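Local coordinates for protein dTDP-4-dehydrorhamnose reductase (Sulfolobus tokodaii, PDB 2GGS) that binds NADPH in a Rossmann-type domain and probably reduces dTDP-4-dehydrorhamnose in the last step of dTDP-rhamnose synthesis, at residues A[140-145]-A[202-207]; A[216-221]-A[229-234]. All coordinates share one frame; numbering follows the deposited sequence.

Contact 1: A[140-145]-A[202-207]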
ATOM      1  N   PHE A 140       5.610 -14.937  -4.014  1.00 15.79           N
ATOM      2  CA  PHE A 140       6.252 -15.553  -2.850  1.00 15.48           C
ATOM      3  C   PHE A 140       5.310 -15.673  -1.651  1.00 16.12           C
ATOM      4  O   PHE A 140       5.451 -16.600  -0.854  1.00 16.14           O
ATOM      5  CB  PHE A 140       7.472 -14.742  -2.392  1.00 16.04           C
ATOM      6  CG  PHE A 140       8.665 -14.802  -3.319  1.00 17.23           C
ATOM      7  CD1 PHE A 140       9.269 -16.014  -3.677  1.00 16.97           C
ATOM      8  CD2 PHE A 140       9.215 -13.604  -3.802  1.00 16.15           C
ATOM      9  CE1 PHE A 140      10.434 -16.008  -4.492  1.00 16.81           C
ATOM     10  CE2 PHE A 140      10.388 -13.567  -4.630  1.00 15.30           C
ATOM     11  CZ  PHE A 140      10.982 -14.792  -4.976  1.00 17.96           C
ATOM     12  N   ALA A 141       4.393 -14.712  -1.507  1.00 15.47           N
ATOM     13  CA  ALA A 141       3.477 -14.616  -0.353  1.00 16.37           C
ATOM     14  C   ALA A 141       2.310 -15.608  -0.418  1.00 17.22           C
ATOM     15  O   ALA A 141       1.667 -15.863   0.606  1.00 20.15           O
ATOM     16  CB  ALA A 141       2.960 -13.220  -0.204  1.00 16.11           C
ATOM     17  N   LEU A 142       2.071 -16.177  -1.599  1.00 17.88           N
ATOM     18  CA  LEU A 142       0.945 -17.109  -1.809  1.00 21.09           C
ATOM     19  C   LEU A 142       1.132 -18.364  -0.983  1.00 21.56           C
ATOM     20  O   LEU A 142       2.013 -19.152  -1.280  1.00 22.71           O
ATOM     21  CB  LEU A 142       0.782 -17.462  -3.300  1.00 21.26           C
ATOM     22  CG  LEU A 142      -0.016 -16.438  -4.095  1.00 25.50           C
ATOM     23  CD1 LEU A 142       0.289 -16.480  -5.613  1.00 27.97           C
ATOM     24  CD2 LEU A 142      -1.514 -16.647  -3.833  1.00 24.95           C
ATOM     25  N   GLN A 143       0.307 -18.519   0.062  1.00 22.99           N
ATOM     26  CA  GLN A 143       0.415 -19.657   0.970  1.00 24.70           C
ATOM     27  C   GLN A 143      -0.987 -20.048   1.425  1.00 25.45           C
ATOM     28  O   GLN A 143      -1.866 -19.186   1.529  1.00 26.08           O
ATOM     29  CB  GLN A 143       1.313 -19.346   2.189  1.00 24.56           C
ATOM     30  CG  GLN A 143       2.733 -18.859   1.875  1.00 24.30           C
ATOM     31  CD  GLN A 143       3.595 -19.907   1.167  1.00 27.51           C
ATOM     32  OE1 GLN A 143       3.450 -21.106   1.398  1.00 30.15           O
ATOM     33  NE2 GLN A 143       4.504 -19.450   0.296  1.00 24.06           N
ATOM     34  N   ASP A 144      -1.199 -21.335   1.713  1.00 27.84           N
ATOM     35  CA  ASP A 144      -2.529 -21.782   2.140  1.00 28.73           C
ATOM     36  C   ASP A 144      -3.080 -20.961   3.294  1.00 28.26           C
ATOM     37  O   ASP A 144      -4.275 -20.642   3.306  1.00 29.88           O
ATOM     38  CB  ASP A 144      -2.533 -23.274   2.473  1.00 29.70           C
ATOM     39  CG  ASP A 144      -2.575 -24.149   1.222  1.00 32.77           C
ATOM     40  OD1 ASP A 144      -2.646 -25.386   1.372  1.00 39.70           O
ATOM     41  OD2 ASP A 144      -2.560 -23.602   0.090  1.00 36.74           O
ATOM     42  N   ASP A 145      -2.207 -20.547   4.208  1.00 27.55           N
ATOM     43  CA  ASP A 145      -2.622 -19.797   5.391  1.00 26.82           C
ATOM     44  C   ASP A 145      -2.130 -18.331   5.485  1.00 24.74           C
ATOM     45  O   ASP A 145      -2.119 -17.755   6.566  1.00 26.63           O
ATOM     46  CB  ASP A 145      -2.242 -20.568   6.665  1.00 28.02           C
ATOM     47  CG  ASP A 145      -0.731 -20.819   6.795  1.00 32.00           C
ATOM     48  OD1 ASP A 145       0.078 -20.425   5.902  1.00 34.57           O
ATOM     49  OD2 ASP A 145      -0.367 -21.470   7.797  1.00 35.71           O
ATOM     50  N   THR A 202      -7.671 -15.693   5.046  1.00 29.06           N
ATOM     51  CA  THR A 202      -6.574 -16.185   4.201  1.00 28.04           C
ATOM     52  C   THR A 202      -6.967 -16.005   2.733  1.00 26.66           C
ATOM     53  O   THR A 202      -8.140 -15.707   2.437  1.00 25.90           O
ATOM     54  CB  THR A 202      -6.177 -17.667   4.510  1.00 28.36           C
ATOM     55  OG1 THR A 202      -7.268 -18.550   4.206  1.00 31.46           O
ATOM     56  CG2 THR A 202      -5.776 -17.856   5.974  1.00 29.42           C
ATOM     57  N   GLY A 203      -6.000 -16.144   1.818  1.00 24.28           N
ATOM     58  CA  GLY A 203      -6.254 -15.993   0.381  1.00 22.87           C
ATOM     59  C   GLY A 203      -5.854 -14.619  -0.137  1.00 21.72           C
ATOM     60  O   GLY A 203      -4.814 -14.088   0.261  1.00 20.81           O
ATOM     61  N   ILE A 204      -6.661 -14.055  -1.030  1.00 20.13           N
ATOM     62  CA  ILE A 204      -6.426 -12.692  -1.523  1.00 18.55           C
ATOM     63  C   ILE A 204      -7.681 -11.864  -1.228  1.00 18.78           C
ATOM     64  O   ILE A 204      -8.788 -12.396  -1.269  1.00 17.72           O
ATOM     65  CB  ILE A 204      -6.141 -12.677  -3.034  1.00 18.35           C
ATOM     66  CG1 ILE A 204      -4.990 -13.632  -3.356  1.00 19.61           C
ATOM     67  CG2 ILE A 204      -5.819 -11.248  -3.514  1.00 19.86           C
ATOM     68  CD1 ILE A 204      -4.726 -13.806  -4.815  1.00 23.65           C
ATOM     69  N   ILE A 205      -7.514 -10.597  -0.868  1.00 16.20           N
ATOM     70  CA  ILE A 205      -8.675  -9.717  -0.612  1.00 16.88           C
ATOM     71  C   ILE A 205      -8.328  -8.316  -1.085  1.00 16.42           C
ATOM     72  O   ILE A 205      -7.203  -7.870  -0.875  1.00 15.89           O
ATOM     73  CB  ILE A 205      -9.174  -9.747   0.866  1.00 17.25           C
ATOM     74  CG1 ILE A 205     -10.514  -9.002   1.069  1.00 18.83           C
ATOM     75  CG2 ILE A 205      -8.127  -9.138   1.826  1.00 15.44           C
ATOM     76  CD1 ILE A 205     -11.089  -9.202   2.490  1.00 21.04           C
ATOM     77  N   HIS A 206      -9.268  -7.672  -1.767  1.00 15.19           N
ATOM     78  CA  HIS A 206      -9.098  -6.271  -2.192  1.00 14.47           C
ATOM     79  C   HIS A 206      -9.694  -5.344  -1.174  1.00 14.83           C
ATOM     80  O   HIS A 206     -10.883  -5.472  -0.824  1.00 14.59           O
ATOM     81  CB  HIS A 206      -9.752  -6.007  -3.549  1.00 14.92           C
ATOM     82  CG  HIS A 206      -9.030  -6.645  -4.689  1.00 14.43           C
ATOM     83  ND1 HIS A 206      -9.472  -6.573  -5.987  1.00 15.94           N
ATOM     84  CD2 HIS A 206      -7.887  -7.383  -4.715  1.00 15.50           C
ATOM     85  CE1 HIS A 206      -8.626  -7.229  -6.772  1.00 14.83           C
ATOM     86  NE2 HIS A 206      -7.635  -7.691  -6.027  1.00 14.79           N
ATOM     87  N   VAL A 207      -8.906  -4.387  -0.695  1.00 14.18           N
ATOM     88  CA  VAL A 207      -9.418  -3.374   0.233  1.00 14.24           C
ATOM     89  C   VAL A 207      -8.942  -1.996  -0.286  1.00 15.04           C
ATOM     90  O   VAL A 207      -7.802  -1.607  -0.060  1.00 15.29           O
ATOM     91  CB  VAL A 207      -8.955  -3.596   1.709  1.00 14.08           C
ATOM     92  CG1 VAL A 207      -9.581  -2.572   2.622  1.00 14.32           C
ATOM     93  CG2 VAL A 207      -9.273  -5.011   2.216  1.00 15.25           C
TER

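Contact 2: A[216-221]-A[229-234]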
ATOM      1  N   GLU A 216     -10.888  14.357 -11.349  1.00 17.47           N
ATOM      2  CA  GLU A 216     -11.992  14.714 -10.470  1.00 18.12           C
ATOM      3  C   GLU A 216     -11.450  14.854  -9.049  1.00 18.93           C
ATOM      4  O   GLU A 216     -11.822  15.774  -8.322  1.00 19.16           O
ATOM      5  CB  GLU A 216     -13.150  13.715 -10.522  1.00 18.46           C
ATOM      6  CG  GLU A 216     -14.253  14.124  -9.531  1.00 19.29           C
ATOM      7  CD  GLU A 216     -15.403  13.144  -9.363  1.00 19.32           C
ATOM      8  OE1 GLU A 216     -15.248  11.949  -9.681  1.00 19.63           O
ATOM      9  OE2 GLU A 216     -16.476  13.598  -8.852  1.00 22.03           O
ATOM     10  N   LEU A 217     -10.557  13.935  -8.656  1.00 17.04           N
ATOM     11  CA  LEU A 217     -10.033  13.972  -7.291  1.00 18.54           C
ATOM     12  C   LEU A 217      -9.321  15.288  -7.002  1.00 18.49           C
ATOM     13  O   LEU A 217      -9.542  15.898  -5.959  1.00 17.56           O
ATOM     14  CB  LEU A 217      -9.100  12.777  -7.028  1.00 17.83           C
ATOM     15  CG  LEU A 217      -8.453  12.683  -5.641  1.00 19.98           C
ATOM     16  CD1 LEU A 217      -9.505  12.752  -4.543  1.00 19.75           C
ATOM     17  CD2 LEU A 217      -7.682  11.393  -5.534  1.00 19.45           C
ATOM     18  N   ALA A 218      -8.506  15.730  -7.960  1.00 19.04           N
ATOM     19  CA  ALA A 218      -7.727  16.948  -7.826  1.00 18.32           C
ATOM     20  C   ALA A 218      -8.658  18.161  -7.698  1.00 19.52           C
ATOM     21  O   ALA A 218      -8.452  19.004  -6.837  1.00 19.70           O
ATOM     22  CB  ALA A 218      -6.794  17.097  -9.016  1.00 18.80           C
ATOM     23  N   LEU A 219      -9.697  18.197  -8.534  1.00 20.56           N
ATOM     24  CA  LEU A 219     -10.660  19.303  -8.516  1.00 21.78           C
ATOM     25  C   LEU A 219     -11.538  19.299  -7.263  1.00 22.16           C
ATOM     26  O   LEU A 219     -11.908  20.383  -6.774  1.00 22.58           O
ATOM     27  CB  LEU A 219     -11.532  19.301  -9.773  1.00 21.18           C
ATOM     28  CG  LEU A 219     -10.854  19.706 -11.078  1.00 22.03           C
ATOM     29  CD1 LEU A 219     -11.796  19.588 -12.272  1.00 24.95           C
ATOM     30  CD2 LEU A 219     -10.309  21.122 -10.999  1.00 23.68           C
ATOM     31  N   LYS A 220     -11.878  18.106  -6.752  1.00 22.50           N
ATOM     32  CA  LYS A 220     -12.575  17.999  -5.462  1.00 23.21           C
ATOM     33  C   LYS A 220     -11.728  18.613  -4.385  1.00 22.74           C
ATOM     34  O   LYS A 220     -12.274  19.371  -3.563  1.00 24.41           O
ATOM     35  CB  LYS A 220     -12.878  16.557  -5.013  1.00 23.29           C
ATOM     36  CG  LYS A 220     -14.006  15.888  -5.714  1.00 26.55           C
ATOM     37  CD  LYS A 220     -14.268  14.540  -5.048  1.00 28.94           C
ATOM     38  CE  LYS A 220     -15.100  14.730  -3.787  1.00 33.05           C
ATOM     39  NZ  LYS A 220     -16.418  15.326  -4.179  1.00 33.27           N
ATOM     40  N   ILE A 221     -10.417  18.318  -4.356  1.00 22.76           N
ATOM     41  CA  ILE A 221      -9.623  18.909  -3.293  1.00 22.56           C
ATOM     42  C   ILE A 221      -9.406  20.416  -3.508  1.00 22.82           C
ATOM     43  O   ILE A 221      -9.429  21.170  -2.540  1.00 22.37           O
ATOM     44  CB  ILE A 221      -8.321  18.144  -2.823  1.00 24.60           C
ATOM     45  CG1 ILE A 221      -7.051  18.940  -3.078  1.00 24.43           C
ATOM     46  CG2 ILE A 221      -8.267  16.622  -3.134  1.00 21.74           C
ATOM     47  CD1 ILE A 221      -5.917  18.451  -2.303  1.00 29.34           C
ATOM     48  N   GLY A 229      -4.465  27.977  -8.319  1.00 32.14           N
ATOM     49  CA  GLY A 229      -3.685  27.021  -9.098  1.00 31.63           C
ATOM     50  C   GLY A 229      -4.580  26.117  -9.902  1.00 31.34           C
ATOM     51  O   GLY A 229      -5.643  25.704  -9.445  1.00 32.98           O
ATOM     52  N   GLU A 230      -4.135  25.769 -11.090  1.00 30.85           N
ATOM     53  CA  GLU A 230      -4.977  25.097 -12.054  1.00 31.15           C
ATOM     54  C   GLU A 230      -4.783  23.592 -12.048  1.00 29.52           C
ATOM     55  O   GLU A 230      -3.693  23.088 -11.756  1.00 29.09           O
ATOM     56  CB  GLU A 230      -4.670  25.639 -13.444  1.00 31.11           C
ATOM     57  CG  GLU A 230      -5.430  24.959 -14.576  1.00 34.59           C
ATOM     58  CD  GLU A 230      -5.067  25.485 -15.959  1.00 35.64           C
ATOM     59  OE1 GLU A 230      -4.031  26.190 -16.082  1.00 38.93           O
ATOM     60  OE2 GLU A 230      -5.826  25.175 -16.919  1.00 42.18           O
ATOM     61  N   VAL A 231      -5.848  22.879 -12.390  1.00 27.91           N
ATOM     62  CA  VAL A 231      -5.720  21.465 -12.655  1.00 27.43           C
ATOM     63  C   VAL A 231      -5.871  21.212 -14.137  1.00 28.20           C
ATOM     64  O   VAL A 231      -6.918  21.506 -14.726  1.00 27.51           O
ATOM     65  CB  VAL A 231      -6.739  20.596 -11.856  1.00 26.43           C
ATOM     66  CG1 VAL A 231      -6.473  19.106 -12.121  1.00 25.32           C
ATOM     67  CG2 VAL A 231      -6.671  20.926 -10.377  1.00 25.17           C
ATOM     68  N   LYS A 232      -4.819  20.640 -14.721  1.00 29.17           N
ATOM     69  CA  LYS A 232      -4.830  20.190 -16.103  1.00 30.26           C
ATOM     70  C   LYS A 232      -4.680  18.689 -16.181  1.00 30.35           C
ATOM     71  O   LYS A 232      -3.691  18.122 -15.699  1.00 30.10           O
ATOM     72  CB  LYS A 232      -3.713  20.869 -16.911  1.00 30.90           C
ATOM     73  CG  LYS A 232      -3.924  22.337 -17.135  1.00 33.27           C
ATOM     74  CD  LYS A 232      -3.120  22.820 -18.334  1.00 40.92           C
ATOM     75  CE  LYS A 232      -3.077  24.348 -18.402  1.00 43.25           C
ATOM     76  NZ  LYS A 232      -1.844  24.880 -19.077  1.00 46.51           N
ATOM     77  N   GLU A 233      -5.669  18.055 -16.787  1.00 30.01           N
ATOM     78  CA  GLU A 233      -5.613  16.639 -17.092  1.00 30.96           C
ATOM     79  C   GLU A 233      -4.709  16.400 -18.300  1.00 31.96           C
ATOM     80  O   GLU A 233      -4.807  17.099 -19.318  1.00 32.66           O
ATOM     81  CB  GLU A 233      -7.012  16.121 -17.376  1.00 30.21           C
ATOM     82  CG  GLU A 233      -7.161  14.612 -17.399  1.00 30.02           C
ATOM     83  CD  GLU A 233      -8.620  14.187 -17.493  1.00 29.81           C
ATOM     84  OE1 GLU A 233      -9.408  14.895 -18.165  1.00 33.48           O
ATOM     85  OE2 GLU A 233      -9.018  13.177 -16.879  1.00 28.25           O
ATOM     86  N   VAL A 234      -3.847  15.395 -18.200  1.00 32.34           N
ATOM     87  CA  VAL A 234      -2.937  15.047 -19.304  1.00 32.76           C
ATOM     88  C   VAL A 234      -3.017  13.538 -19.612  1.00 33.69           C
ATOM     89  O   VAL A 234      -3.216  12.731 -18.698  1.00 32.97           O
ATOM     90  CB  VAL A 234      -1.480  15.492 -18.992  1.00 32.90           C
ATOM     91  CG1 VAL A 234      -1.377  17.003 -18.879  1.00 32.17           C
ATOM     92  CG2 VAL A 234      -0.963  14.870 -17.711  1.00 32.32           C
TER

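Contact 1: A[140-145]-A[202-207]
Thr202 leans its side chain against the backbone of Asp144 and Asp145, and this slight van der Waals touch makes up most of the direct contact between 140-145 and 202-207. Its CB lies 3.7 Å from the carbonyl O of Asp144, and its methyl CG2 lies 3.7 Å from the carbonyl O of Asp145. The first torsion (chi1 64°) sets CG2 beside the threonine's own backbone N, where the methyl meets the second carbonyl. Both aspartates send their CB away from the threonine.

The apolar part is a light touch between branch ends: Leu142 CD2 and Ile204 CD1 come to 4.4 Å. Ile204 reaches that far because its chain runs extended past CB, with CD1 anti to CA (chi2 174°).

No hydrogen bond crosses between the segments. Within 140-145, Gln143, just past the helix end, folds its amide back so that NE2 donates to Phe140 O at 3.2 Å, with an N-H...O angle of 155°. The donor comes in tilted from the carbonyl plane, while the oxygen lies almost in the plane of the Gln143 amide. Next to it, Ser146 OG bonds to Ala141 O, so side chains pick up two carbonyls of the last helical turn.

The strand 147-151 ties the two segments together. Leu142 packs on its Ile148, and Gly203, Ile205 and Val207 pair with it through backbone bonds, making 203-206 the edge strand of the parallel Rossmann sheet. Helix 77-97 packs against the end of helix 129-141, and helix 186-199 covers Ile205 and Val207.

Contact 2: A[216-221]-A[229-234]
Val231 points its side chain at helix 214-224 and meets it with both methyls. CG1 touches Ala218 CB at 3.7 Å; CG2 touches Leu219 CD2, also at 3.7 Å, and sits 4.1 Å from Ala218 CB. The same leucine methyl reaches Val231 CB, so it rests against the branch point of the valine.

Val231 holds CG1 anti to its backbone N (chi1 -176°), which leaves CG2 beside that nitrogen and spreads the two methyls over neighbouring helix residues. In Leu219, CD1 continues the chain anti to CA (chi2 177°), and the other branch, CD2, turns to the valine, the two side chains meeting obliquely.

Farther out, regular backbone bonding fixes the helix, with Lys220 N to Glu216 O at 2.8 Å and Ile221 N to Leu217 O at 3.0 Å. Backbone bonds from Glu230, Lys232 and Val234 hold the strand parallel to 174-177 in a two-stranded sheet, separate from the Rossmann sheet and away from the NADPH pocket, in a region that probably serves substrate binding, as in RmlD relatives. Helix 160-169 completes the apolar surround: its Val164 packs on Ala218 and its Leu168 on Val231, while Phe215 and Ala176 also touch the valine.

Every touch between the segments is hydrocarbon on hydrocarbon, so shape and burial of apolar surface join strand to helix without directional bonds.

Going from the N terminus, the chain first passes the Rossmann strands up to 101-107, then helix 129-141, whose end opens contact 1. Fifty-six residues follow, including strand 147-151, helix 160-169, strand 174-177 and helix 186-199, before 202-207 closes that loop at the sheet's edge. Contact 2 opens later, and only seven residues separate its helix from its strand. The two loops thus stand in series, neither nested nor crossed. Their centres are 35 Å apart, on opposite sides of the chain's centre. The later strand, 231-234, returns to a piece of chain enclosed by contact 1's loop, though the contacts themselves do not touch.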